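Alanine racemase (Enterococcus faecalis, PDB 3E6E) belongs to the alanine racemase family, joining a TIM-barrel-type N-terminal domain to a largely beta C-terminal domain, and holds bound DCS in this structure. Local coordinates at residues K24-R28 against P239-L243; L247-L253 against G328-V334; V299-R305 against D337-N342. The protein carries 1 engineered substitution. One frame throughout, in Å; residues are numbered along the deposited sequence.

Contact 1 of 3, residues K24-R28 against P239-L243; sequences KECQR and PSYAL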
ATOM      1  N   LYS A  24     -11.812 -25.800 -10.248  1.00 25.96           N
ATOM      2  CA  LYS A  24     -12.714 -26.427  -9.282  1.00 26.91           C
ATOM      3  C   LYS A  24     -14.104 -25.839  -9.447  1.00 27.48           C
ATOM      4  O   LYS A  24     -15.067 -26.563  -9.693  1.00 28.28           O
ATOM      5  CB  LYS A  24     -12.260 -26.187  -7.836  1.00 26.84           C
ATOM      6  CG  LYS A  24     -10.972 -26.868  -7.402  1.00 24.92           C
ATOM      7  CD  LYS A  24     -11.051 -28.374  -7.446  1.00 22.63           C
ATOM      8  CE  LYS A  24     -10.066 -28.989  -6.446  1.00 25.49           C
ATOM      9  NZ  LYS A  24      -8.696 -28.373  -6.482  1.00 25.86           N
ATOM     10  N   GLU A  25     -14.195 -24.519  -9.317  1.00 27.20           N
ATOM     11  CA  GLU A  25     -15.467 -23.821  -9.435  1.00 27.34           C
ATOM     12  C   GLU A  25     -16.150 -24.041 -10.794  1.00 27.51           C
ATOM     13  O   GLU A  25     -17.349 -24.293 -10.848  1.00 27.93           O
ATOM     14  CB  GLU A  25     -15.261 -22.323  -9.160  1.00 25.47           C
ATOM     15  CG  GLU A  25     -16.487 -21.455  -9.389  1.00 26.08           C
ATOM     16  CD  GLU A  25     -17.674 -21.813  -8.495  1.00 27.77           C
ATOM     17  OE1 GLU A  25     -18.793 -21.336  -8.793  1.00 26.45           O
ATOM     18  OE2 GLU A  25     -17.495 -22.556  -7.501  1.00 25.91           O
ATOM     19  N   CYS A  26     -15.389 -23.968 -11.881  1.00 27.42           N
ATOM     20  CA  CYS A  26     -15.956 -24.160 -13.212  1.00 28.84           C
ATOM     21  C   CYS A  26     -16.658 -25.508 -13.379  1.00 29.85           C
ATOM     22  O   CYS A  26     -17.630 -25.626 -14.129  1.00 29.91           O
ATOM     23  CB  CYS A  26     -14.866 -24.032 -14.281  1.00 27.87           C
ATOM     24  SG  CYS A  26     -14.237 -22.368 -14.527  1.00 29.63           S
ATOM     25  N   GLN A  27     -16.155 -26.522 -12.686  1.00 30.77           N
ATOM     26  CA  GLN A  27     -16.716 -27.868 -12.760  1.00 31.79           C
ATOM     27  C   GLN A  27     -17.897 -28.006 -11.829  1.00 31.43           C
ATOM     28  O   GLN A  27     -18.782 -28.837 -12.029  1.00 31.40           O
ATOM     29  CB  GLN A  27     -15.656 -28.904 -12.374  1.00 32.83           C
ATOM     30  CG  GLN A  27     -14.641 -29.183 -13.464  1.00 35.61           C
ATOM     31  CD  GLN A  27     -13.500 -30.055 -12.986  1.00 38.03           C
ATOM     32  OE1 GLN A  27     -13.719 -31.072 -12.316  1.00 38.81           O
ATOM     33  NE2 GLN A  27     -12.269 -29.670 -13.334  1.00 38.49           N
ATOM     34  N   ARG A  28     -17.888 -27.177 -10.800  1.00 32.65           N
ATOM     35  CA  ARG A  28     -18.916 -27.167  -9.781  1.00 34.79           C
ATOM     36  C   ARG A  28     -20.063 -26.331 -10.320  1.00 36.90           C
ATOM     37  O   ARG A  28     -21.191 -26.400  -9.830  1.00 37.70           O
ATOM     38  CB  ARG A  28     -18.328 -26.531  -8.522  1.00 34.86           C
ATOM     39  CG  ARG A  28     -19.082 -26.778  -7.247  1.00 36.72           C
ATOM     40  CD  ARG A  28     -18.242 -26.362  -6.038  1.00 36.99           C
ATOM     41  NE  ARG A  28     -18.966 -26.541  -4.782  1.00 36.67           N
ATOM     42  CZ  ARG A  28     -19.447 -27.704  -4.356  1.00 36.11           C
ATOM     43  NH1 ARG A  28     -19.279 -28.798  -5.082  1.00 37.13           N
ATOM     44  NH2 ARG A  28     -20.108 -27.776  -3.209  1.00 37.80           N
ATOM     45  N   PRO A 239     -15.770 -22.993   2.880  1.00 20.23           N
ATOM     46  CA  PRO A 239     -15.974 -22.984   1.433  1.00 20.76           C
ATOM     47  C   PRO A 239     -16.562 -24.295   0.970  1.00 22.01           C
ATOM     48  O   PRO A 239     -16.489 -25.290   1.673  1.00 21.03           O
ATOM     49  CB  PRO A 239     -14.582 -22.736   0.903  1.00 19.99           C
ATOM     50  CG  PRO A 239     -14.061 -21.769   1.915  1.00 19.95           C
ATOM     51  CD  PRO A 239     -14.452 -22.436   3.215  1.00 19.34           C
ATOM     52  N   SER A 240     -17.150 -24.285  -0.217  1.00 23.99           N
ATOM     53  CA  SER A 240     -17.779 -25.477  -0.762  1.00 26.00           C
ATOM     54  C   SER A 240     -16.797 -26.427  -1.443  1.00 25.52           C
ATOM     55  O   SER A 240     -17.185 -27.467  -1.982  1.00 26.24           O
ATOM     56  CB  SER A 240     -18.882 -25.048  -1.723  1.00 27.56           C
ATOM     57  OG  SER A 240     -19.789 -24.206  -1.032  1.00 32.83           O
ATOM     58  N   TYR A 241     -15.522 -26.052  -1.418  1.00 24.69           N
ATOM     59  CA  TYR A 241     -14.451 -26.858  -1.988  1.00 22.72           C
ATOM     60  C   TYR A 241     -13.107 -26.294  -1.524  1.00 22.80           C
ATOM     61  O   TYR A 241     -13.006 -25.119  -1.157  1.00 21.86           O
ATOM     62  CB  TYR A 241     -14.550 -26.888  -3.520  1.00 22.25           C
ATOM     63  CG  TYR A 241     -14.170 -25.607  -4.232  1.00 22.35           C
ATOM     64  CD1 TYR A 241     -12.845 -25.341  -4.570  1.00 23.23           C
ATOM     65  CD2 TYR A 241     -15.138 -24.659  -4.575  1.00 21.88           C
ATOM     66  CE1 TYR A 241     -12.494 -24.164  -5.231  1.00 23.40           C
ATOM     67  CE2 TYR A 241     -14.795 -23.483  -5.233  1.00 20.37           C
ATOM     68  CZ  TYR A 241     -13.476 -23.243  -5.558  1.00 21.82           C
ATOM     69  OH  TYR A 241     -13.125 -22.090  -6.207  1.00 22.02           O
ATOM     70  N   ALA A 242     -12.085 -27.144  -1.529  1.00 23.01           N
ATOM     71  CA  ALA A 242     -10.742 -26.782  -1.089  1.00 22.14           C
ATOM     72  C   ALA A 242     -10.126 -25.632  -1.850  1.00 22.26           C
ATOM     73  O   ALA A 242      -9.780 -25.777  -3.018  1.00 23.10           O
ATOM     74  CB  ALA A 242      -9.838 -27.978  -1.195  1.00 22.65           C
ATOM     75  N   LEU A 243      -9.990 -24.490  -1.181  1.00 22.27           N
ATOM     76  CA  LEU A 243      -9.379 -23.313  -1.790  1.00 22.48           C
ATOM     77  C   LEU A 243      -7.894 -23.427  -1.476  1.00 23.68           C
ATOM     78  O   LEU A 243      -7.528 -23.800  -0.367  1.00 22.94           O
ATOM     79  CB  LEU A 243      -9.945 -22.026  -1.177  1.00 22.58           C
ATOM     80  CG  LEU A 243     -11.400 -21.666  -1.498  1.00 22.69           C
ATOM     81  CD1 LEU A 243     -11.831 -20.457  -0.667  1.00 20.07           C
ATOM     82  CD2 LEU A 243     -11.538 -21.383  -3.000  1.00 20.85           C
TER
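Tyr241 turns its ring onto the last turn of helix 15-28, and most of the packing is built on that ring. Lys24 comes in obliquely with CB, 3.3 Å from Tyr241 CE1, and Lys24 CG follows beside Tyr241 CD1. Arg28 also arrives obliquely, with its CD 3.8 Å from Tyr241 CD2. Between them the backbone N of Glu25 lies over one face of the ring.

The carboxylate of Glu25 adds a looser contact. Its OE2 is 3.6 Å from Tyr241 CE2, and the two planes are 27° apart.

The charged contact is that of Arg28 with Ser240. With CG anti to the backbone N (chi1 -163°) and the chain extended to NE, Arg28 carries its guanidinium under the carbonyl O of Ser240, which stands 3.0 Å above the guanidinium plane, off-centre. The N-H directions are too poor for a hydrogen bond; a favourable charge-dipole attraction is probable.

The polar tips are held elsewhere: Tyr241 OH by Tyr223 OH, Ser240 OG by Leu211 O, and Lys24 NZ by Glu20. At the surface, the contact sets the loop between strands 220-223 and 249-259 against helix 15-28, with Leu211 of helix 207-212 touching Tyr241 and Tyr223 of strand 220-223 touching Glu25.

Contact 2 of 3, residues L247-L253 against G328-V334; sequences LRLTSEL and GPVVTLV. Engineered in segment 328-334: Pro329 (natural residue Ser).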
ATOM      1  N   LEU A 247      -1.024 -16.775  -2.635  1.00 21.64           N
ATOM      2  CA  LEU A 247      -0.096 -15.772  -2.127  1.00 20.41           C
ATOM      3  C   LEU A 247       0.849 -16.389  -1.107  1.00 20.79           C
ATOM      4  O   LEU A 247       0.472 -17.304  -0.385  1.00 22.27           O
ATOM      5  CB  LEU A 247      -0.888 -14.646  -1.463  1.00 19.03           C
ATOM      6  CG  LEU A 247      -0.302 -13.267  -1.179  1.00 17.10           C
ATOM      7  CD1 LEU A 247       1.083 -13.386  -0.583  1.00 17.60           C
ATOM      8  CD2 LEU A 247      -0.281 -12.462  -2.446  1.00 15.55           C
ATOM      9  N   ARG A 248       2.072 -15.861  -1.050  1.00 21.38           N
ATOM     10  CA  ARG A 248       3.112 -16.316  -0.124  1.00 18.88           C
ATOM     11  C   ARG A 248       4.089 -15.157   0.089  1.00 16.90           C
ATOM     12  O   ARG A 248       4.434 -14.437  -0.856  1.00 15.56           O
ATOM     13  CB  ARG A 248       3.834 -17.523  -0.712  1.00 19.97           C
ATOM     14  CG  ARG A 248       4.365 -18.469   0.316  1.00 21.02           C
ATOM     15  CD  ARG A 248       4.860 -19.758  -0.324  1.00 24.35           C
ATOM     16  NE  ARG A 248       5.413 -20.638   0.705  1.00 30.61           N
ATOM     17  CZ  ARG A 248       6.544 -20.409   1.372  1.00 29.55           C
ATOM     18  NH1 ARG A 248       7.268 -19.331   1.113  1.00 28.81           N
ATOM     19  NH2 ARG A 248       6.930 -21.244   2.327  1.00 31.03           N
ATOM     20  N   LEU A 249       4.535 -14.964   1.323  1.00 13.78           N
ATOM     21  CA  LEU A 249       5.442 -13.854   1.610  1.00 14.24           C
ATOM     22  C   LEU A 249       6.642 -14.257   2.452  1.00 15.84           C
ATOM     23  O   LEU A 249       6.488 -14.796   3.557  1.00 17.49           O
ATOM     24  CB  LEU A 249       4.675 -12.751   2.323  1.00 12.43           C
ATOM     25  CG  LEU A 249       5.438 -11.554   2.866  1.00 10.58           C
ATOM     26  CD1 LEU A 249       6.016 -10.705   1.730  1.00  9.88           C
ATOM     27  CD2 LEU A 249       4.470 -10.732   3.688  1.00  8.48           C
ATOM     28  N   THR A 250       7.839 -13.975   1.941  1.00 15.77           N
ATOM     29  CA  THR A 250       9.070 -14.319   2.650  1.00 13.55           C
ATOM     30  C   THR A 250      10.070 -13.184   2.674  1.00 13.66           C
ATOM     31  O   THR A 250       9.920 -12.168   1.990  1.00 13.21           O
ATOM     32  CB  THR A 250       9.795 -15.519   1.999  1.00 13.22           C
ATOM     33  OG1 THR A 250       9.935 -15.274   0.593  1.00 11.85           O
ATOM     34  CG2 THR A 250       9.052 -16.829   2.243  1.00  8.80           C
ATOM     35  N   SER A 251      11.106 -13.379   3.476  1.00 13.57           N
ATOM     36  CA  SER A 251      12.194 -12.420   3.591  1.00 15.95           C
ATOM     37  C   SER A 251      13.298 -13.204   4.273  1.00 17.95           C
ATOM     38  O   SER A 251      13.281 -14.439   4.248  1.00 19.24           O
ATOM     39  CB  SER A 251      11.783 -11.227   4.452  1.00 16.13           C
ATOM     40  OG  SER A 251      12.743 -10.185   4.359  1.00 14.17           O
ATOM     41  N   GLU A 252      14.259 -12.515   4.874  1.00 19.68           N
ATOM     42  CA  GLU A 252      15.328 -13.220   5.575  1.00 22.53           C
ATOM     43  C   GLU A 252      16.088 -12.333   6.543  1.00 21.91           C
ATOM     44  O   GLU A 252      16.146 -11.116   6.382  1.00 22.21           O
ATOM     45  CB  GLU A 252      16.303 -13.864   4.573  1.00 24.10           C
ATOM     46  CG  GLU A 252      17.216 -12.907   3.835  1.00 27.25           C
ATOM     47  CD  GLU A 252      18.007 -13.600   2.725  1.00 29.94           C
ATOM     48  OE1 GLU A 252      19.037 -13.049   2.269  1.00 30.05           O
ATOM     49  OE2 GLU A 252      17.589 -14.699   2.302  1.00 31.01           O
ATOM     50  N   LEU A 253      16.660 -12.976   7.557  1.00 21.12           N
ATOM     51  CA  LEU A 253      17.440 -12.311   8.587  1.00 18.77           C
ATOM     52  C   LEU A 253      18.654 -11.625   7.985  1.00 18.91           C
ATOM     53  O   LEU A 253      19.451 -12.258   7.301  1.00 19.24           O
ATOM     54  CB  LEU A 253      17.895 -13.340   9.612  1.00 16.73           C
ATOM     55  CG  LEU A 253      16.775 -13.906  10.473  1.00 14.70           C
ATOM     56  CD1 LEU A 253      17.292 -15.044  11.306  1.00 12.45           C
ATOM     57  CD2 LEU A 253      16.209 -12.804  11.346  1.00 14.35           C
ATOM     58  N   GLY A 328      20.856 -14.779   7.216  1.00 25.51           N
ATOM     59  CA  GLY A 328      20.511 -15.536   6.024  1.00 23.24           C
ATOM     60  C   GLY A 328      19.370 -16.543   6.057  1.00 20.67           C
ATOM     61  O   GLY A 328      18.826 -16.848   5.000  1.00 19.34           O
ATOM     62  N   PRO A 329      18.997 -17.104   7.218  1.00 19.59           N
ATOM     63  CA  PRO A 329      17.889 -18.064   7.198  1.00 19.73           C
ATOM     64  C   PRO A 329      16.627 -17.393   6.634  1.00 20.15           C
ATOM     65  O   PRO A 329      16.421 -16.190   6.828  1.00 20.05           O
ATOM     66  CB  PRO A 329      17.732 -18.443   8.670  1.00 19.33           C
ATOM     67  CG  PRO A 329      19.108 -18.270   9.220  1.00 18.93           C
ATOM     68  CD  PRO A 329      19.551 -16.977   8.576  1.00 19.97           C
ATOM     69  N   VAL A 330      15.787 -18.159   5.941  1.00 20.47           N
ATOM     70  CA  VAL A 330      14.562 -17.598   5.363  1.00 20.26           C
ATOM     71  C   VAL A 330      13.504 -17.239   6.398  1.00 20.42           C
ATOM     72  O   VAL A 330      13.191 -18.027   7.291  1.00 21.38           O
ATOM     73  CB  VAL A 330      13.898 -18.563   4.355  1.00 19.55           C
ATOM     74  CG1 VAL A 330      12.567 -17.976   3.877  1.00 17.27           C
ATOM     75  CG2 VAL A 330      14.823 -18.806   3.173  1.00 19.63           C
ATOM     76  N   VAL A 331      12.959 -16.037   6.277  1.00 19.34           N
ATOM     77  CA  VAL A 331      11.919 -15.616   7.185  1.00 19.40           C
ATOM     78  C   VAL A 331      10.592 -15.740   6.467  1.00 19.83           C
ATOM     79  O   VAL A 331      10.355 -15.088   5.441  1.00 21.45           O
ATOM     80  CB  VAL A 331      12.110 -14.167   7.639  1.00 20.53           C
ATOM     81  CG1 VAL A 331      10.863 -13.687   8.384  1.00 18.55           C
ATOM     82  CG2 VAL A 331      13.336 -14.076   8.553  1.00 21.73           C
ATOM     83  N   THR A 332       9.729 -16.589   7.008  1.00 19.13           N
ATOM     84  CA  THR A 332       8.421 -16.811   6.429  1.00 19.20           C
ATOM     85  C   THR A 332       7.312 -16.031   7.140  1.00 18.39           C
ATOM     86  O   THR A 332       6.942 -16.343   8.275  1.00 17.74           O
ATOM     87  CB  THR A 332       8.089 -18.294   6.455  1.00 21.21           C
ATOM     88  OG1 THR A 332       9.164 -19.026   5.845  1.00 22.81           O
ATOM     89  CG2 THR A 332       6.784 -18.553   5.702  1.00 22.31           C
ATOM     90  N   LEU A 333       6.786 -15.011   6.469  1.00 16.55           N
ATOM     91  CA  LEU A 333       5.717 -14.206   7.039  1.00 16.62           C
ATOM     92  C   LEU A 333       4.332 -14.745   6.661  1.00 17.66           C
ATOM     93  O   LEU A 333       3.410 -14.743   7.481  1.00 17.48           O
ATOM     94  CB  LEU A 333       5.861 -12.745   6.606  1.00 16.16           C
ATOM     95  CG  LEU A 333       7.074 -11.993   7.185  1.00 15.35           C
ATOM     96  CD1 LEU A 333       8.340 -12.372   6.440  1.00 13.98           C
ATOM     97  CD2 LEU A 333       6.851 -10.508   7.077  1.00 14.43           C
ATOM     98  N   VAL A 334       4.181 -15.207   5.425  1.00 16.59           N
ATOM     99  CA  VAL A 334       2.907 -15.754   4.975  1.00 16.42           C
ATOM    100  C   VAL A 334       3.178 -17.054   4.226  1.00 16.75           C
ATOM    101  O   VAL A 334       3.822 -17.053   3.183  1.00 17.98           O
ATOM    102  CB  VAL A 334       2.173 -14.752   4.050  1.00 16.95           C
ATOM    103  CG1 VAL A 334       0.876 -15.355   3.553  1.00 16.22           C
ATOM    104  CG2 VAL A 334       1.901 -13.464   4.800  1.00 13.91           C
TER
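A classic beta bulge breaks the antiparallel pairing of strands 249-252 and 330-332: Leu333 and Val334 both face Leu249. The pair belongs to the mixed sheet of the C-terminal domain. The register shifts by one residue at the bulge, and segment 328-334 turns a corner at Leu333 and Val334.

Leu249 O is gripped twice. Val334 N approaches it in the carbonyl plane on a lone pair, nearly straight at 171°. Leu333 N reaches the same oxygen at 2.9 Å, but from a donor position tilted out of that plane. In return, Leu249 N gives a straight bond to Val334 O.

Beyond the bulge, Thr250 and Thr332 form a non-hydrogen-bonded pair. Ser251 and Val331 form a hydrogen-bonded one, with Ser251 N bound to Val331 O at 2.7 Å. Further along, Leu253 N makes a weak bond to Pro329 O, while Gly328 N binds Leu253 O at 2.9 Å. Pro329 is an engineered residue, serine in the natural sequence.

The side chains of Leu249, Ser251, Val331 and Val334 share one face. There Leu249 CB meets Val334 CB at 3.6 Å. Leu333, at the corner, also points at the partner strand, and its CB lies against Leu249 CD2. At the far end Leu253 crosses Val331 at about a right angle. Val331 CG2, anti to the carbonyl carbon, is the branch that reaches Leu253, 3.9 Å from its CG. Leu253 CD1 touches the ring of Pro329. Buried Ser251 OG is satisfied by Thr9 OG1. Strand 10-12 packs beside residues 247-250, and strand 298-301 flanks residues 331-333.

The Val331 N to Ser251 O bond is short at 2.6 Å, and its donor sits above the carbonyl plane, 47° out of it.

Contact 3 of 3, residues V299-R305 against D337-N342; sequences VLVNGKR and DGNEEN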
ATOM      1  N   VAL A 299       6.316 -14.554  13.178  1.00 24.03           N
ATOM      2  CA  VAL A 299       6.692 -15.044  11.857  1.00 24.85           C
ATOM      3  C   VAL A 299       7.449 -16.363  11.987  1.00 25.93           C
ATOM      4  O   VAL A 299       7.671 -16.846  13.097  1.00 25.65           O
ATOM      5  CB  VAL A 299       7.563 -14.036  11.102  1.00 23.62           C
ATOM      6  CG1 VAL A 299       6.779 -12.758  10.860  1.00 23.05           C
ATOM      7  CG2 VAL A 299       8.827 -13.763  11.886  1.00 23.78           C
ATOM      8  N   LEU A 300       7.872 -16.931  10.861  1.00 26.33           N
ATOM      9  CA  LEU A 300       8.544 -18.220  10.895  1.00 26.34           C
ATOM     10  C   LEU A 300       9.994 -18.293  10.453  1.00 26.91           C
ATOM     11  O   LEU A 300      10.369 -17.866   9.356  1.00 27.58           O
ATOM     12  CB  LEU A 300       7.715 -19.231  10.104  1.00 25.60           C
ATOM     13  CG  LEU A 300       6.276 -19.328  10.614  1.00 25.69           C
ATOM     14  CD1 LEU A 300       5.421 -20.122   9.630  1.00 26.14           C
ATOM     15  CD2 LEU A 300       6.266 -19.984  11.988  1.00 26.91           C
ATOM     16  N   VAL A 301      10.802 -18.871  11.331  1.00 27.20           N
ATOM     17  CA  VAL A 301      12.225 -19.064  11.094  1.00 26.31           C
ATOM     18  C   VAL A 301      12.489 -20.535  11.407  1.00 25.57           C
ATOM     19  O   VAL A 301      12.249 -20.991  12.515  1.00 24.85           O
ATOM     20  CB  VAL A 301      13.058 -18.151  12.026  1.00 27.20           C
ATOM     21  CG1 VAL A 301      14.529 -18.154  11.596  1.00 25.90           C
ATOM     22  CG2 VAL A 301      12.481 -16.724  12.000  1.00 25.94           C
ATOM     23  N   ASN A 302      12.950 -21.284  10.420  1.00 27.29           N
ATOM     24  CA  ASN A 302      13.221 -22.705  10.610  1.00 28.35           C
ATOM     25  C   ASN A 302      12.060 -23.432  11.269  1.00 28.38           C
ATOM     26  O   ASN A 302      12.261 -24.268  12.157  1.00 26.85           O
ATOM     27  CB  ASN A 302      14.471 -22.921  11.461  1.00 30.27           C
ATOM     28  CG  ASN A 302      15.716 -22.371  10.820  1.00 32.66           C
ATOM     29  OD1 ASN A 302      15.884 -22.429   9.599  1.00 33.85           O
ATOM     30  ND2 ASN A 302      16.620 -21.847  11.647  1.00 35.65           N
ATOM     31  N   GLY A 303      10.843 -23.105  10.848  1.00 28.65           N
ATOM     32  CA  GLY A 303       9.675 -23.774  11.395  1.00 27.32           C
ATOM     33  C   GLY A 303       9.337 -23.475  12.838  1.00 26.40           C
ATOM     34  O   GLY A 303       8.497 -24.148  13.422  1.00 27.30           O
ATOM     35  N   LYS A 304       9.991 -22.477  13.419  1.00 25.05           N
ATOM     36  CA  LYS A 304       9.721 -22.082  14.799  1.00 24.24           C
ATOM     37  C   LYS A 304       9.086 -20.692  14.744  1.00 22.71           C
ATOM     38  O   LYS A 304       9.441 -19.880  13.890  1.00 22.34           O
ATOM     39  CB  LYS A 304      11.026 -22.023  15.602  1.00 26.64           C
ATOM     40  CG  LYS A 304      11.776 -23.345  15.738  1.00 29.12           C
ATOM     41  CD  LYS A 304      11.277 -24.172  16.913  1.00 32.88           C
ATOM     42  CE  LYS A 304      12.140 -25.426  17.110  1.00 35.04           C
ATOM     43  NZ  LYS A 304      11.875 -26.134  18.398  1.00 34.75           N
ATOM     44  N   ARG A 305       8.151 -20.409  15.641  1.00 20.53           N
ATOM     45  CA  ARG A 305       7.506 -19.103  15.637  1.00 19.76           C
ATOM     46  C   ARG A 305       8.383 -18.042  16.308  1.00 21.11           C
ATOM     47  O   ARG A 305       9.076 -18.324  17.294  1.00 20.22           O
ATOM     48  CB  ARG A 305       6.134 -19.195  16.316  1.00 17.47           C
ATOM     49  CG  ARG A 305       5.302 -20.380  15.801  1.00 17.55           C
ATOM     50  CD  ARG A 305       3.810 -20.097  15.722  1.00 14.74           C
ATOM     51  NE  ARG A 305       3.511 -19.036  14.760  1.00 14.82           N
ATOM     52  CZ  ARG A 305       2.796 -19.190  13.645  1.00 15.18           C
ATOM     53  NH1 ARG A 305       2.279 -20.366  13.309  1.00 14.12           N
ATOM     54  NH2 ARG A 305       2.601 -18.149  12.860  1.00 15.01           N
ATOM     55  N   ASP A 337       6.168 -23.428   6.980  1.00 24.11           N
ATOM     56  CA  ASP A 337       7.560 -23.639   7.353  1.00 25.94           C
ATOM     57  C   ASP A 337       7.479 -24.692   8.438  1.00 25.75           C
ATOM     58  O   ASP A 337       6.975 -24.434   9.537  1.00 25.40           O
ATOM     59  CB  ASP A 337       8.188 -22.353   7.906  1.00 27.82           C
ATOM     60  CG  ASP A 337       9.722 -22.414   7.978  1.00 29.34           C
ATOM     61  OD1 ASP A 337      10.325 -21.465   8.530  1.00 27.97           O
ATOM     62  OD2 ASP A 337      10.321 -23.398   7.481  1.00 29.91           O
ATOM     63  N   GLY A 338       7.969 -25.883   8.126  1.00 24.65           N
ATOM     64  CA  GLY A 338       7.885 -26.954   9.088  1.00 26.19           C
ATOM     65  C   GLY A 338       6.404 -27.265   9.165  1.00 27.52           C
ATOM     66  O   GLY A 338       5.749 -27.380   8.123  1.00 27.97           O
ATOM     67  N   ASN A 339       5.861 -27.380  10.374  1.00 26.70           N
ATOM     68  CA  ASN A 339       4.442 -27.665  10.521  1.00 26.07           C
ATOM     69  C   ASN A 339       3.619 -26.422  10.852  1.00 25.06           C
ATOM     70  O   ASN A 339       2.405 -26.512  10.997  1.00 25.18           O
ATOM     71  CB  ASN A 339       4.222 -28.718  11.597  1.00 26.90           C
ATOM     72  CG  ASN A 339       4.981 -29.985  11.321  1.00 28.20           C
ATOM     73  OD1 ASN A 339       4.929 -30.530  10.215  1.00 29.43           O
ATOM     74  ND2 ASN A 339       5.689 -30.477  12.331  1.00 28.90           N
ATOM     75  N   GLU A 340       4.282 -25.273  10.972  1.00 24.12           N
ATOM     76  CA  GLU A 340       3.611 -24.011  11.280  1.00 24.39           C
ATOM     77  C   GLU A 340       3.085 -23.347  10.018  1.00 24.37           C
ATOM     78  O   GLU A 340       3.637 -23.528   8.928  1.00 26.12           O
ATOM     79  CB  GLU A 340       4.573 -23.050  11.976  1.00 25.73           C
ATOM     80  CG  GLU A 340       5.095 -23.577  13.293  1.00 30.66           C
ATOM     81  CD  GLU A 340       3.982 -23.865  14.285  1.00 33.38           C
ATOM     82  OE1 GLU A 340       4.210 -24.635  15.245  1.00 34.00           O
ATOM     83  OE2 GLU A 340       2.879 -23.308  14.106  1.00 35.89           O
ATOM     84  N   GLU A 341       2.018 -22.568  10.166  1.00 22.76           N
ATOM     85  CA  GLU A 341       1.418 -21.874   9.029  1.00 21.56           C
ATOM     86  C   GLU A 341       0.955 -20.463   9.352  1.00 20.52           C
ATOM     87  O   GLU A 341       0.255 -20.228  10.338  1.00 19.47           O
ATOM     88  CB  GLU A 341       0.197 -22.642   8.491  1.00 22.66           C
ATOM     89  CG  GLU A 341       0.392 -23.369   7.158  1.00 25.50           C
ATOM     90  CD  GLU A 341      -0.648 -22.994   6.084  1.00 26.34           C
ATOM     91  OE1 GLU A 341      -0.397 -22.042   5.311  1.00 26.96           O
ATOM     92  OE2 GLU A 341      -1.717 -23.650   6.017  1.00 24.36           O
ATOM     93  N   ASN A 342       1.361 -19.522   8.513  1.00 18.98           N
ATOM     94  CA  ASN A 342       0.904 -18.161   8.653  1.00 16.82           C
ATOM     95  C   ASN A 342       0.089 -17.954   7.396  1.00 16.40           C
ATOM     96  O   ASN A 342       0.573 -18.161   6.280  1.00 15.01           O
ATOM     97  CB  ASN A 342       2.060 -17.178   8.736  1.00 17.20           C
ATOM     98  CG  ASN A 342       2.368 -16.798  10.153  1.00 17.40           C
ATOM     99  OD1 ASN A 342       1.606 -17.130  11.052  1.00 20.53           O
ATOM    100  ND2 ASN A 342       3.466 -16.091  10.369  1.00 17.09           N
TER
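Leu300 lays its CD2 on Glu340 CB at 3.5 Å, and the two side chains cross at about a right angle. The same methyl stands over the centre of one face of the Arg305 guanidinium, 3.9 Å above its plane. The guanidinium is thus backed by an apolar group while its edge serves polar partners.

At that edge Arg305 NH1 forms a salt bridge with Glu340 OE2 at 3.1 Å. The carboxylate oxygen is met on its anti side, though tilted out of the carboxylate plane, and the guanidinium and carboxylate planes stand 78° apart. Glu340 bends back at chi2 (-59°), which brings its carboxylate beside the arginine chain. Glu341 O also lies in the guanidinium plane, though farther off. Arg305 NH2 is modelled so close to Asn342 OD1 that the detail of that bond is doubtful. Thr298 OG1 holds Arg305 NE, and Thr298 O accepts from Asn342 ND2.

The other end is a meeting of two tight turns. Residues 301-304 form a type I' turn and residues 337-340 a type II' turn. Gly303 N donates to Asp337 OD1 at 2.9 Å, fairly straight at 163° but from above the carboxylate plane. Gly303 CA makes a CA-H...O contact with Asp337 O. With no side chain on either residue, Gly303 and Gly338 come within 4.3 Å, CA to CA.

The hairpin of strands 298-301 and 304-309 thereby rests on the small hairpin of strands 336-337 and 340-342. On the other side of strand 298-301, Val299 and Val301 pack on Ile319 of strand 317-321.

Contacts 2 and 3 lie side by side in the C-terminal domain, their centres about 10 Å apart. Strands 330-332 and 298-301 are neighbours in one sheet, joined by a probable hydrogen bond from Thr332 N to Leu300 O at 2.7 Å. Along the sequence the segments of contacts 2 and 3 interleave. Contact 1 stands apart, its centre about 29 Å from that of contact 2 and about 28 Å from that of contact 3, with nearest atoms of contacts 1 and 3 about 9 Å apart. Residues 239-243 nevertheless lead almost directly into residues 247-253. A bound DCS lies about 10 Å from the Glu25 side chain, and one about 14 Å from that of Leu247.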